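Local coordinates for protein BolA (Coxiella burnetii, PDB 3TR3) that is of unknown function but is probably a stress-induced protein of the BolA/IbaG type, acting in cellular processes, at residues R52-A57 / L69-Y74. Sequence-based numbering, arbitrary orientation.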
loop_
_atom_site.group_PDB
_atom_site.type_symbol
_atom_site.label_atom_id
_atom_site.label_comp_id
_atom_site.label_asym_id
_atom_site.label_seq_id
_atom_site.Cartn_x
_atom_site.Cartn_y
_atom_site.Cartn_z
ATOM N N ARG B 52 -7.483 -14.162 -11.075
ATOM C CA ARG B 52 -6.772 -14.550 -12.286
ATOM C C ARG B 52 -6.282 -13.366 -13.114
ATOM O O ARG B 52 -5.173 -13.407 -13.676
ATOM C CB ARG B 52 -7.608 -15.506 -13.126
ATOM C CG ARG B 52 -7.636 -16.857 -12.504
ATOM C CD ARG B 52 -8.663 -17.720 -13.145
ATOM N NE ARG B 52 -8.480 -19.103 -12.721
ATOM C CZ ARG B 52 -9.190 -20.131 -13.186
ATOM N NH1 ARG B 52 -10.147 -19.931 -14.097
ATOM N NH2 ARG B 52 -8.942 -21.359 -12.734
ATOM N N LEU B 53 -7.092 -12.313 -13.188
ATOM C CA LEU B 53 -6.651 -11.109 -13.891
ATOM C C LEU B 53 -5.329 -10.580 -13.285
ATOM O O LEU B 53 -4.431 -10.143 -14.020
ATOM C CB LEU B 53 -7.724 -10.031 -13.854
ATOM C CG LEU B 53 -8.780 -10.134 -14.953
ATOM C CD1 LEU B 53 -9.856 -9.028 -14.820
ATOM C CD2 LEU B 53 -8.112 -10.129 -16.351
ATOM N N VAL B 54 -5.227 -10.642 -11.948
ATOM C CA VAL B 54 -4.074 -10.141 -11.240
ATOM C C VAL B 54 -2.846 -11.037 -11.495
ATOM O O VAL B 54 -1.768 -10.531 -11.844
ATOM C CB VAL B 54 -4.352 -9.962 -9.716
ATOM C CG1 VAL B 54 -3.055 -9.666 -8.990
ATOM C CG2 VAL B 54 -5.394 -8.847 -9.461
ATOM N N TYR B 55 -3.019 -12.356 -11.373
ATOM C CA TYR B 55 -1.933 -13.287 -11.664
ATOM C C TYR B 55 -1.485 -13.149 -13.111
ATOM O O TYR B 55 -0.310 -13.305 -13.421
ATOM C CB TYR B 55 -2.358 -14.728 -11.429
ATOM C CG TYR B 55 -2.724 -15.053 -10.009
ATOM C CD1 TYR B 55 -2.016 -14.487 -8.955
ATOM C CD2 TYR B 55 -3.766 -15.943 -9.708
ATOM C CE1 TYR B 55 -2.338 -14.769 -7.637
ATOM C CE2 TYR B 55 -4.099 -16.237 -8.375
ATOM C CZ TYR B 55 -3.373 -15.643 -7.341
ATOM O OH TYR B 55 -3.640 -15.910 -5.994
ATOM N N ASN B 56 -2.439 -12.897 -14.009
ATOM C CA ASN B 56 -2.117 -12.752 -15.418
ATOM C C ASN B 56 -1.360 -11.445 -15.707
ATOM O O ASN B 56 -0.412 -11.430 -16.488
ATOM C CB ASN B 56 -3.401 -12.877 -16.258
ATOM C CG ASN B 56 -3.140 -12.789 -17.746
ATOM O OD1 ASN B 56 -3.160 -11.689 -18.312
ATOM N ND2 ASN B 56 -2.898 -13.941 -18.394
ATOM N N ALA B 57 -1.805 -10.354 -15.078
ATOM C CA ALA B 57 -1.085 -9.091 -15.066
ATOM C C ALA B 57 0.374 -9.212 -14.565
ATOM O O ALA B 57 1.204 -8.420 -14.960
ATOM C CB ALA B 57 -1.850 -8.049 -14.225
ATOM N N LEU B 69 1.402 -15.902 -3.436
ATOM C CA LEU B 69 0.767 -14.607 -3.397
ATOM C C LEU B 69 -0.705 -14.755 -3.085
ATOM O O LEU B 69 -1.420 -15.295 -3.854
ATOM C CB LEU B 69 0.951 -13.892 -4.720
ATOM C CG LEU B 69 0.172 -12.585 -4.845
ATOM C CD1 LEU B 69 0.507 -11.618 -3.672
ATOM C CD2 LEU B 69 0.456 -11.947 -6.183
ATOM N N SER B 70 -1.136 -14.265 -1.935
ATOM C CA SER B 70 -2.505 -14.340 -1.462
ATOM C C SER B 70 -3.158 -12.989 -1.774
ATOM O O SER B 70 -2.502 -11.960 -1.650
ATOM C CB SER B 70 -2.436 -14.629 0.046
ATOM O OG SER B 70 -3.623 -14.311 0.731
ATOM N N LEU B 71 -4.420 -12.960 -2.215
ATOM C CA LEU B 71 -5.031 -11.683 -2.685
ATOM C C LEU B 71 -6.357 -11.361 -2.038
ATOM O O LEU B 71 -7.149 -12.256 -1.783
ATOM C CB LEU B 71 -5.261 -11.639 -4.221
ATOM C CG LEU B 71 -4.115 -11.855 -5.205
ATOM C CD1 LEU B 71 -4.638 -12.161 -6.684
ATOM C CD2 LEU B 71 -3.137 -10.661 -5.191
ATOM N N LYS B 72 -6.574 -10.077 -1.768
ATOM C CA LYS B 72 -7.926 -9.544 -1.611
ATOM C C LYS B 72 -8.166 -8.515 -2.706
ATOM O O LYS B 72 -7.387 -7.576 -2.855
ATOM C CB LYS B 72 -8.182 -8.928 -0.252
ATOM C CG LYS B 72 -8.115 -9.895 0.897
ATOM C CD LYS B 72 -8.090 -9.140 2.251
ATOM C CE LYS B 72 -8.062 -10.118 3.419
ATOM N NZ LYS B 72 -7.923 -9.412 4.713
ATOM N N THR B 73 -9.250 -8.717 -3.467
ATOM C CA THR B 73 -9.561 -7.913 -4.654
ATOM C C THR B 73 -10.871 -7.165 -4.490
ATOM O O THR B 73 -11.899 -7.775 -4.264
ATOM C CB THR B 73 -9.627 -8.806 -5.924
ATOM O OG1 THR B 73 -10.419 -9.974 -5.663
ATOM C CG2 THR B 73 -8.199 -9.232 -6.352
ATOM N N TYR B 74 -10.836 -5.841 -4.586
ATOM C CA TYR B 74 -12.032 -5.042 -4.374
ATOM C C TYR B 74 -12.250 -4.103 -5.543
ATOM O O TYR B 74 -11.307 -3.675 -6.198
ATOM C CB TYR B 74 -11.938 -4.180 -3.092
ATOM C CG TYR B 74 -11.749 -4.959 -1.799
ATOM C CD1 TYR B 74 -12.826 -5.547 -1.143
ATOM C CD2 TYR B 74 -10.485 -5.094 -1.228
ATOM C CE1 TYR B 74 -12.651 -6.272 0.021
ATOM C CE2 TYR B 74 -10.299 -5.801 -0.062
ATOM C CZ TYR B 74 -11.374 -6.395 0.565
ATOM O OH TYR B 74 -11.157 -7.094 1.745
#
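L71 of strand 69-74 sets its CD1 methyl against two neighbours on helix 52-57, V54 and Y55. V54 meets it tip to tip, CG1 lying 3.7 Å from L71 CD1. The valine has CG1 anti to its backbone N (chi1 170°), which turns that methyl to L71 and leaves CG2 to face T73. Y55 instead runs past L71 in the opposing direction: its CE1 comes to 3.6 Å from L71 CD1, and the methyl sits obliquely to the ring. The same ring carries on to the strand backbone, where the phenol OH donates a hydrogen bond of 3.1 Å to the carbonyl O of L69. That oxygen lies near the ring plane at its edge, and the hydroxyl approaches almost in line with the carbonyl, at a C=O...OH angle of 164°. One polar bond thus fixes the ring tip at the strand, while L71 CD1 packs against the CE1 and CZ end of the ring.

Apolar packing is close around L71 CD1 and slackens towards T73 and the L69 side chain. V54 CG2 is 4.2 Å from T73 CG2, and Y55 CE1 is equally distant from L69 CD2; there F42 covers V54 and T73, and M62 of helix 59-65 touches both Y55 and L69. K72 and S70 turn to the exposed side of the sheet, and on the helix R52 and N56 are exposed as well.

The axes of segments 52-57 and 69-74 approach to 10.2 Å, with 126° between their N-to-C directions. Strand 68-74, an edge strand within this chain, is joined to parallel strand 32-38 by backbone hydrogen bonds of S70, K72 and Y74. Helix 47-57 packed on this mixed sheet, with helix 59-65 leading into the edge strand, is the class II KH-like alpha/beta arrangement of BolA proteins.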